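Local coordinates for bluetongue virus COAT protein VP7 (Bluetongue virus, PDB 1BVP) that assembles as homotrimers, 260 capsomers in all, on an inner VP3 scaffold and with four other proteins forms the inner capsid of the virus, at residues Met30-Ile35 against Glu98-Thr103; Pro121-Tyr126 against Val247-Ser252; Pro181-Leu186 against Ile222-Gly227. All blocks are in the same frame, centred on the assembly; numbering follows the deposited sequence.

Contact 1. Residues Met30-Ile35 against Glu98-Thr103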
loop_
_atom_site.group_PDB
_atom_site.type_symbol
_atom_site.label_atom_id
_atom_site.label_comp_id
_atom_site.label_asym_id
_atom_site.label_seq_id
_atom_site.Cartn_x
_atom_site.Cartn_y
_atom_site.Cartn_z
ATOM N N MET A 30 -27.626 0.564 20.074
ATOM C CA MET A 30 -29.050 0.798 20.261
ATOM C C MET A 30 -29.359 2.249 20.595
ATOM O O MET A 30 -30.375 2.783 20.170
ATOM C CB MET A 30 -29.600 -0.115 21.338
ATOM C CG MET A 30 -29.857 -1.527 20.887
ATOM S SD MET A 30 -30.414 -2.401 22.381
ATOM C CE MET A 30 -31.794 -3.566 21.691
ATOM N N GLU A 31 -28.489 2.887 21.363
ATOM C CA GLU A 31 -28.690 4.274 21.717
ATOM C C GLU A 31 -28.711 5.156 20.465
ATOM O O GLU A 31 -29.575 6.008 20.314
ATOM C CB GLU A 31 -27.585 4.693 22.640
ATOM C CG GLU A 31 -27.581 6.149 22.959
ATOM C CD GLU A 31 -26.271 6.564 23.613
ATOM O OE1 GLU A 31 -25.538 5.662 24.116
ATOM O OE2 GLU A 31 -25.960 7.784 23.612
ATOM N N ILE A 32 -27.793 4.886 19.539
ATOM C CA ILE A 32 -27.655 5.620 18.276
ATOM C C ILE A 32 -28.797 5.326 17.285
ATOM O O ILE A 32 -29.399 6.257 16.719
ATOM C CB ILE A 32 -26.299 5.246 17.601
ATOM C CG1 ILE A 32 -25.126 5.802 18.407
ATOM C CG2 ILE A 32 -26.234 5.725 16.154
ATOM C CD1 ILE A 32 -23.836 5.044 18.128
ATOM N N LEU A 33 -29.042 4.038 17.020
ATOM C CA LEU A 33 -30.096 3.643 16.101
ATOM C C LEU A 33 -31.431 4.155 16.563
ATOM O O LEU A 33 -32.253 4.575 15.758
ATOM C CB LEU A 33 -30.177 2.134 15.951
ATOM C CG LEU A 33 -29.022 1.548 15.148
ATOM C CD1 LEU A 33 -29.309 0.110 14.805
ATOM C CD2 LEU A 33 -28.823 2.367 13.890
ATOM N N GLY A 34 -31.644 4.110 17.871
ATOM C CA GLY A 34 -32.882 4.582 18.446
ATOM C C GLY A 34 -33.157 6.011 18.059
ATOM O O GLY A 34 -34.187 6.303 17.449
ATOM N N ILE A 35 -32.240 6.899 18.411
ATOM C CA ILE A 35 -32.389 8.315 18.088
ATOM C C ILE A 35 -32.476 8.606 16.596
ATOM O O ILE A 35 -33.334 9.380 16.133
ATOM C CB ILE A 35 -31.209 9.111 18.618
ATOM C CG1 ILE A 35 -30.888 8.610 20.016
ATOM C CG2 ILE A 35 -31.563 10.605 18.666
ATOM C CD1 ILE A 35 -29.787 9.341 20.704
ATOM N N GLU A 98 -28.784 16.058 18.264
ATOM C CA GLU A 98 -29.026 15.009 19.240
ATOM C C GLU A 98 -28.582 13.644 18.776
ATOM O O GLU A 98 -28.503 12.729 19.604
ATOM C CB GLU A 98 -30.487 14.985 19.720
ATOM C CG GLU A 98 -30.863 16.126 20.687
ATOM C CD GLU A 98 -31.165 17.457 19.986
ATOM O OE1 GLU A 98 -31.871 17.462 18.928
ATOM O OE2 GLU A 98 -30.714 18.505 20.517
ATOM N N ILE A 99 -28.356 13.467 17.469
ATOM C CA ILE A 99 -27.869 12.166 16.980
ATOM C C ILE A 99 -26.364 12.190 17.209
ATOM O O ILE A 99 -25.653 13.049 16.681
ATOM C CB ILE A 99 -28.099 11.940 15.498
ATOM C CG1 ILE A 99 -29.580 12.109 15.156
ATOM C CG2 ILE A 99 -27.587 10.544 15.132
ATOM C CD1 ILE A 99 -29.897 11.746 13.740
ATOM N N PRO A 100 -25.865 11.281 18.046
ATOM C CA PRO A 100 -24.421 11.276 18.305
ATOM C C PRO A 100 -23.597 10.557 17.208
ATOM O O PRO A 100 -24.129 9.775 16.414
ATOM C CB PRO A 100 -24.335 10.564 19.663
ATOM C CG PRO A 100 -25.423 9.504 19.518
ATOM C CD PRO A 100 -26.558 10.172 18.741
ATOM N N PHE A 101 -22.326 10.920 17.091
ATOM C CA PHE A 101 -21.434 10.256 16.144
ATOM C C PHE A 101 -20.298 9.643 16.971
ATOM O O PHE A 101 -20.021 10.090 18.095
ATOM C CB PHE A 101 -20.915 11.216 15.069
ATOM C CG PHE A 101 -20.320 12.491 15.606
ATOM C CD1 PHE A 101 -19.015 12.519 16.091
ATOM C CD2 PHE A 101 -21.057 13.666 15.604
ATOM C CE1 PHE A 101 -18.452 13.721 16.577
ATOM C CE2 PHE A 101 -20.517 14.865 16.077
ATOM C CZ PHE A 101 -19.206 14.894 16.568
ATOM N N THR A 102 -19.720 8.555 16.491
ATOM C CA THR A 102 -18.653 7.908 17.225
ATOM C C THR A 102 -17.265 8.560 17.044
ATOM O O THR A 102 -17.007 9.293 16.091
ATOM C CB THR A 102 -18.523 6.463 16.778
ATOM O OG1 THR A 102 -18.283 6.427 15.364
ATOM C CG2 THR A 102 -19.774 5.688 17.093
ATOM N N THR A 103 -16.371 8.266 17.980
ATOM C CA THR A 103 -14.995 8.721 17.926
ATOM C C THR A 103 -14.343 8.289 16.582
ATOM O O THR A 103 -13.667 9.100 15.955
ATOM C CB THR A 103 -14.208 8.131 19.125
ATOM O OG1 THR A 103 -14.606 8.795 20.323
ATOM C CG2 THR A 103 -12.739 8.312 18.954
#
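The ring of P100 is the bump in this contact, and the hollow that takes it lies between I32 and I35, one turn apart on helix 27-44. P100 CG lies 3.9 Å from I32 CG1, while P100 CD lies 3.9 Å from I35 CD1, so neighbouring carbons of one ring are divided between the two isoleucines. In both of these, CG1 lies anti to the carbonyl carbon (chi1 -69° in I32, -43° in I35), which turns the CG1 branch to the proline, and both side chains cross it obliquely. The loop thus packs against the side of helix 27-44 in the helical domain of VP7, through apolar contacts and with no hydrogen bond between the two segments. I35 also reaches back along the loop: its CD1 lies 3.8 Å from the carbonyl O of E98, and its CG2 branch lies 4.3 Å from CG1 of I99. At the other end, CD1 of I32 approaches CG2 of T102 at 4.2 Å. That threonine turns its methyl to the isoleucine and its OG1 to the backbone N of A105, as the N-cap of helix 103-116. V24 of the second subunit also packs on P100.

Contact 2. Residues Pro121-Tyr126 against Val247-Ser252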
loop_
_atom_site.group_PDB
_atom_site.type_symbol
_atom_site.label_atom_id
_atom_site.label_comp_id
_atom_site.label_asym_id
_atom_site.label_seq_id
_atom_site.Cartn_x
_atom_site.Cartn_y
_atom_site.Cartn_z
ATOM N N PRO A 121 4.291 16.458 0.764
ATOM C CA PRO A 121 5.137 15.612 -0.093
ATOM C C PRO A 121 4.737 14.146 -0.095
ATOM O O PRO A 121 4.476 13.570 0.949
ATOM C CB PRO A 121 6.525 15.781 0.525
ATOM C CG PRO A 121 6.249 16.116 1.979
ATOM C CD PRO A 121 5.068 17.060 1.868
ATOM N N ALA A 122 4.772 13.522 -1.263
ATOM C CA ALA A 122 4.448 12.113 -1.392
ATOM C C ALA A 122 5.196 11.442 -2.562
ATOM O O ALA A 122 5.311 12.054 -3.638
ATOM C CB ALA A 122 2.988 11.993 -1.639
ATOM N N ARG A 123 5.683 10.204 -2.353
ATOM C CA ARG A 123 6.340 9.405 -3.405
ATOM C C ARG A 123 5.308 9.194 -4.506
ATOM O O ARG A 123 4.255 8.605 -4.243
ATOM C CB ARG A 123 6.671 7.989 -2.955
ATOM C CG ARG A 123 8.034 7.722 -2.426
ATOM C CD ARG A 123 8.141 6.210 -2.079
ATOM N NE ARG A 123 9.404 5.770 -1.444
ATOM C CZ ARG A 123 10.049 6.412 -0.468
ATOM N NH1 ARG A 123 9.612 7.572 0.041
ATOM N NH2 ARG A 123 11.102 5.841 0.077
ATOM N N GLN A 124 5.597 9.670 -5.721
ATOM C CA GLN A 124 4.706 9.494 -6.869
ATOM C C GLN A 124 4.863 8.056 -7.396
ATOM O O GLN A 124 5.912 7.438 -7.249
ATOM C CB GLN A 124 5.007 10.546 -7.899
ATOM C CG GLN A 124 4.912 11.904 -7.280
ATOM C CD GLN A 124 3.503 12.201 -6.854
ATOM O OE1 GLN A 124 2.560 12.010 -7.627
ATOM N NE2 GLN A 124 3.342 12.636 -5.618
ATOM N N PRO A 125 3.793 7.499 -7.976
ATOM C CA PRO A 125 3.697 6.131 -8.521
ATOM C C PRO A 125 4.421 5.669 -9.769
ATOM O O PRO A 125 4.812 4.492 -9.864
ATOM C CB PRO A 125 2.186 5.942 -8.697
ATOM C CG PRO A 125 1.717 7.354 -9.063
ATOM C CD PRO A 125 2.540 8.269 -8.176
ATOM N N TYR A 126 4.514 6.549 -10.764
ATOM C CA TYR A 126 5.127 6.168 -12.014
ATOM C C TYR A 126 6.517 6.705 -12.267
ATOM O O TYR A 126 7.047 7.473 -11.464
ATOM C CB TYR A 126 4.208 6.550 -13.136
ATOM C CG TYR A 126 2.795 6.130 -12.876
ATOM C CD1 TYR A 126 2.467 4.787 -12.547
ATOM C CD2 TYR A 126 1.765 7.072 -12.985
ATOM C CE1 TYR A 126 1.110 4.404 -12.341
ATOM C CE2 TYR A 126 0.416 6.720 -12.787
ATOM C CZ TYR A 126 0.086 5.400 -12.471
ATOM O OH TYR A 126 -1.269 5.154 -12.324
ATOM N N VAL A 247 16.261 7.534 -11.908
ATOM C CA VAL A 247 15.408 8.236 -10.942
ATOM C C VAL A 247 14.663 7.100 -10.218
ATOM O O VAL A 247 13.646 6.574 -10.721
ATOM C CB VAL A 247 14.392 9.210 -11.593
ATOM C CG1 VAL A 247 13.434 9.721 -10.554
ATOM C CG2 VAL A 247 15.109 10.390 -12.199
ATOM N N VAL A 248 15.202 6.689 -9.067
ATOM C CA VAL A 248 14.599 5.607 -8.310
ATOM C C VAL A 248 13.176 5.913 -7.809
ATOM O O VAL A 248 12.318 5.029 -7.805
ATOM C CB VAL A 248 15.565 5.004 -7.282
ATOM C CG1 VAL A 248 16.565 5.986 -6.873
ATOM C CG2 VAL A 248 14.816 4.448 -6.126
ATOM N N PHE A 249 12.922 7.175 -7.457
ATOM C CA PHE A 249 11.593 7.671 -7.087
ATOM C C PHE A 249 11.722 9.142 -6.816
ATOM O O PHE A 249 12.822 9.640 -6.576
ATOM C CB PHE A 249 10.959 6.956 -5.885
ATOM C CG PHE A 249 11.649 7.208 -4.584
ATOM C CD1 PHE A 249 12.687 6.383 -4.160
ATOM C CD2 PHE A 249 11.270 8.271 -3.777
ATOM C CE1 PHE A 249 13.344 6.621 -2.943
ATOM C CE2 PHE A 249 11.924 8.511 -2.560
ATOM C CZ PHE A 249 12.961 7.685 -2.147
ATOM N N TYR A 250 10.612 9.855 -6.908
ATOM C CA TYR A 250 10.623 11.287 -6.636
ATOM C C TYR A 250 9.390 11.652 -5.794
ATOM O O TYR A 250 8.445 10.855 -5.718
ATOM C CB TYR A 250 10.628 12.099 -7.940
ATOM C CG TYR A 250 9.368 11.993 -8.789
ATOM C CD1 TYR A 250 9.083 10.828 -9.509
ATOM C CD2 TYR A 250 8.488 13.079 -8.914
ATOM C CE1 TYR A 250 7.944 10.750 -10.348
ATOM C CE2 TYR A 250 7.354 13.018 -9.751
ATOM C CZ TYR A 250 7.104 11.856 -10.464
ATOM O OH TYR A 250 6.087 11.820 -11.390
ATOM N N ILE A 251 9.404 12.827 -5.156
ATOM C CA ILE A 251 8.265 13.262 -4.350
ATOM C C ILE A 251 7.720 14.609 -4.821
ATOM O O ILE A 251 8.475 15.510 -5.171
ATOM C CB ILE A 251 8.576 13.372 -2.824
ATOM C CG1 ILE A 251 9.568 14.494 -2.582
ATOM C CG2 ILE A 251 9.040 12.027 -2.221
ATOM C CD1 ILE A 251 10.096 14.491 -1.202
ATOM N N SER A 252 6.402 14.734 -4.862
ATOM C CA SER A 252 5.803 15.990 -5.242
ATOM C C SER A 252 4.557 16.189 -4.370
ATOM O O SER A 252 4.309 15.386 -3.468
ATOM C CB SER A 252 5.473 15.989 -6.726
ATOM O OG SER A 252 4.343 15.206 -7.010
#
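R123 and Q124 send their side chains over two consecutive aromatic residues of strand 241-252. The guanidinium of R123 lies flat on one face of the F249 ring, the planes only 14° apart and CZ 3.8 Å from the ring centroid, a stacked cation-pi pair; the chain is extended from CG to NE, and R123 CG already meets F249 CD2 at 3.5 Å. Q124 instead uses its aliphatic part: CB stands over a face of the Y250 ring, 3.9 Å from the centroid, in a CH-pi contact, and the chain then bends at chi2 (-65°). Near the plane of the same ring, at its edge, the carbonyl O of Y126 comes 3.6 Å from CE1 of Y250.

Antiparallel pairing sets these groups in place. A122 and S252 form a hydrogen-bonded pair, with A122 N to S252 O at 2.9 Å and S252 N to A122 O at 3.1 Å, and R123 and I251 follow as a non-hydrogen-bonded pair. Beyond them Q124 N bonds to Y250 O at 3.1 Å, nearly along the C=O axis. The bent chain of Q124 brings the amide back to its own segment, giving NE2 to A122 O at 2.9 Å, so that carbonyl accepts twice.

Farther out, D254 takes a bond from Q124 NE2 through its backbone O, and Y185 stacks with F249. One face of the R123 guanidinium is stacked on F249 while NH2 bonds to Y126 OH of the second subunit, which would favour a fixed orientation at the trimer interface.

Contact 3. Residues Pro181-Leu186 against Ile222-Gly227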
loop_
_atom_site.group_PDB
_atom_site.type_symbol
_atom_site.label_atom_id
_atom_site.label_comp_id
_atom_site.label_asym_id
_atom_site.label_seq_id
_atom_site.Cartn_x
_atom_site.Cartn_y
_atom_site.Cartn_z
ATOM N N PRO A 181 8.563 18.249 -9.018
ATOM C CA PRO A 181 9.232 17.594 -7.910
ATOM C C PRO A 181 9.761 18.496 -6.832
ATOM O O PRO A 181 10.015 19.663 -7.061
ATOM C CB PRO A 181 10.343 16.819 -8.609
ATOM C CG PRO A 181 10.742 17.722 -9.660
ATOM C CD PRO A 181 9.417 18.211 -10.216
ATOM N N MET A 182 9.831 17.937 -5.634
ATOM C CA MET A 182 10.350 18.611 -4.469
ATOM C C MET A 182 11.701 17.975 -4.219
ATOM O O MET A 182 12.621 18.616 -3.705
ATOM C CB MET A 182 9.434 18.369 -3.277
ATOM C CG MET A 182 8.177 19.218 -3.292
ATOM S SD MET A 182 7.118 18.938 -1.877
ATOM C CE MET A 182 8.084 19.579 -0.484
ATOM N N MET A 183 11.807 16.694 -4.550
ATOM C CA MET A 183 13.058 15.997 -4.385
ATOM C C MET A 183 13.075 14.843 -5.387
ATOM O O MET A 183 12.022 14.302 -5.712
ATOM C CB MET A 183 13.213 15.505 -2.962
ATOM C CG MET A 183 14.639 15.369 -2.541
ATOM S SD MET A 183 15.359 16.968 -2.225
ATOM C CE MET A 183 16.522 16.504 -1.040
ATOM N N ILE A 184 14.251 14.558 -5.953
ATOM C CA ILE A 184 14.420 13.500 -6.945
ATOM C C ILE A 184 15.515 12.629 -6.398
ATOM O O ILE A 184 16.545 13.141 -5.963
ATOM C CB ILE A 184 14.842 14.078 -8.321
ATOM C CG1 ILE A 184 13.880 15.198 -8.700
ATOM C CG2 ILE A 184 14.795 12.998 -9.406
ATOM C CD1 ILE A 184 14.089 15.754 -10.036
ATOM N N TYR A 185 15.252 11.328 -6.321
ATOM C CA TYR A 185 16.232 10.406 -5.778
ATOM C C TYR A 185 16.857 9.617 -6.912
ATOM O O TYR A 185 16.207 8.850 -7.637
ATOM C CB TYR A 185 15.621 9.516 -4.682
ATOM C CG TYR A 185 15.106 10.334 -3.510
ATOM C CD1 TYR A 185 13.825 10.907 -3.535
ATOM C CD2 TYR A 185 15.917 10.606 -2.424
ATOM C CE1 TYR A 185 13.374 11.731 -2.520
ATOM C CE2 TYR A 185 15.474 11.434 -1.387
ATOM C CZ TYR A 185 14.197 11.998 -1.444
ATOM O OH TYR A 185 13.775 12.836 -0.424
ATOM N N LEU A 186 18.141 9.891 -7.059
ATOM C CA LEU A 186 18.997 9.369 -8.092
ATOM C C LEU A 186 20.013 8.336 -7.673
ATOM O O LEU A 186 20.398 8.261 -6.509
ATOM C CB LEU A 186 19.838 10.543 -8.583
ATOM C CG LEU A 186 19.371 11.461 -9.681
ATOM C CD1 LEU A 186 17.897 11.371 -9.904
ATOM C CD2 LEU A 186 19.812 12.839 -9.347
ATOM N N ILE A 222 22.055 6.061 -3.328
ATOM C CA ILE A 222 20.954 7.009 -3.530
ATOM C C ILE A 222 21.359 8.431 -3.200
ATOM O O ILE A 222 21.950 8.696 -2.155
ATOM C CB ILE A 222 19.702 6.638 -2.700
ATOM C CG1 ILE A 222 19.154 5.320 -3.208
ATOM C CG2 ILE A 222 18.604 7.656 -2.925
ATOM C CD1 ILE A 222 18.130 4.737 -2.317
ATOM N N ILE A 223 20.976 9.343 -4.076
ATOM C CA ILE A 223 21.278 10.733 -3.927
ATOM C C ILE A 223 19.975 11.517 -3.859
ATOM O O ILE A 223 19.089 11.368 -4.704
ATOM C CB ILE A 223 22.061 11.218 -5.156
ATOM C CG1 ILE A 223 23.452 10.601 -5.176
ATOM C CG2 ILE A 223 22.105 12.746 -5.218
ATOM C CD1 ILE A 223 24.061 10.647 -6.562
ATOM N N ALA A 224 19.879 12.377 -2.862
ATOM C CA ALA A 224 18.722 13.227 -2.702
ATOM C C ALA A 224 19.037 14.522 -3.435
ATOM O O ALA A 224 19.846 15.327 -2.980
ATOM C CB ALA A 224 18.502 13.482 -1.249
ATOM N N TRP A 225 18.412 14.729 -4.573
ATOM C CA TRP A 225 18.684 15.920 -5.354
ATOM C C TRP A 225 17.444 16.794 -5.440
ATOM O O TRP A 225 16.362 16.324 -5.799
ATOM C CB TRP A 225 19.140 15.483 -6.759
ATOM C CG TRP A 225 19.377 16.602 -7.761
ATOM C CD1 TRP A 225 20.104 17.739 -7.558
ATOM C CD2 TRP A 225 18.846 16.701 -9.097
ATOM N NE1 TRP A 225 20.042 18.545 -8.666
ATOM C CE2 TRP A 225 19.276 17.937 -9.626
ATOM C CE3 TRP A 225 18.051 15.869 -9.894
ATOM C CZ2 TRP A 225 18.936 18.366 -10.926
ATOM C CZ3 TRP A 225 17.709 16.297 -11.196
ATOM C CH2 TRP A 225 18.153 17.532 -11.692
ATOM N N ASP A 226 17.617 18.082 -5.174
ATOM C CA ASP A 226 16.516 19.039 -5.228
ATOM C C ASP A 226 16.039 19.407 -6.592
ATOM O O ASP A 226 15.104 20.180 -6.715
ATOM C CB ASP A 226 16.874 20.323 -4.511
ATOM C CG ASP A 226 18.189 20.880 -4.955
ATOM O OD1 ASP A 226 19.238 20.306 -4.563
ATOM O OD2 ASP A 226 18.174 21.878 -5.685
ATOM N N GLY A 227 16.713 18.936 -7.628
ATOM C CA GLY A 227 16.283 19.255 -8.982
ATOM C C GLY A 227 16.733 20.611 -9.492
ATOM O O GLY A 227 16.473 20.934 -10.650
#
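D226 OD2 is gripped twice, by the backbone N of Q228 and that of A229, and the first of these bonds makes an Asx turn where strand 223-225 ends. That strand pairs antiparallel with strand 183-195 in the main sheet of the VP7 beta domain; the axes of 183-186 and 223-225 approach to 4.8 Å, their directions 152° apart. M182 and M183 both face I251 of strand 241-252, a classic beta bulge. Four backbone bonds join 183-186 to 223-225: I184 and W225 exchange a pair, each 2.8 Å between N of one and O of the other, and L186 and I223 exchange the second. Y185 and A224 lie between as a non-hydrogen-bonded pair. On their face of the sheet the A224 methyl is met by two groups, CE of M183 at 3.6 Å and CE2 of Y185 at 3.7 Å; M183 gets there by bending at chi2 (75°). The opposite face carries W225, its six-membered ring approached by L186 CD2, 3.5 Å from CE3, and by I184 CD1, 3.8 Å from CZ3. The indole N-H, on NE1, bonds to A229 O. Over the centre of one face of the W225 ring sits CA of G227, 3.3 Å above the plane.

In the fold
Contact 1 belongs to the helical part of the chain, its centre about 42 Å from that of contact 2 and 49 Å from that of contact 3. The centres of contacts 2 and 3 are about 9 Å apart and the two touch, in one antiparallel sheet where strands 183-195 and 241-252 are neighbours; probable hydrogen bonds run from M182 N to I251 O and Y185 N to F249 O. Contact 1 closes first along the chain. Segment 121-126 then leads into the beta domain, both segments of contact 3 follow, and 247-252 comes last, so contact 2 joins the strands entering and leaving that domain. All three touch the second subunit, placing both parts of VP7 in the trimer interface.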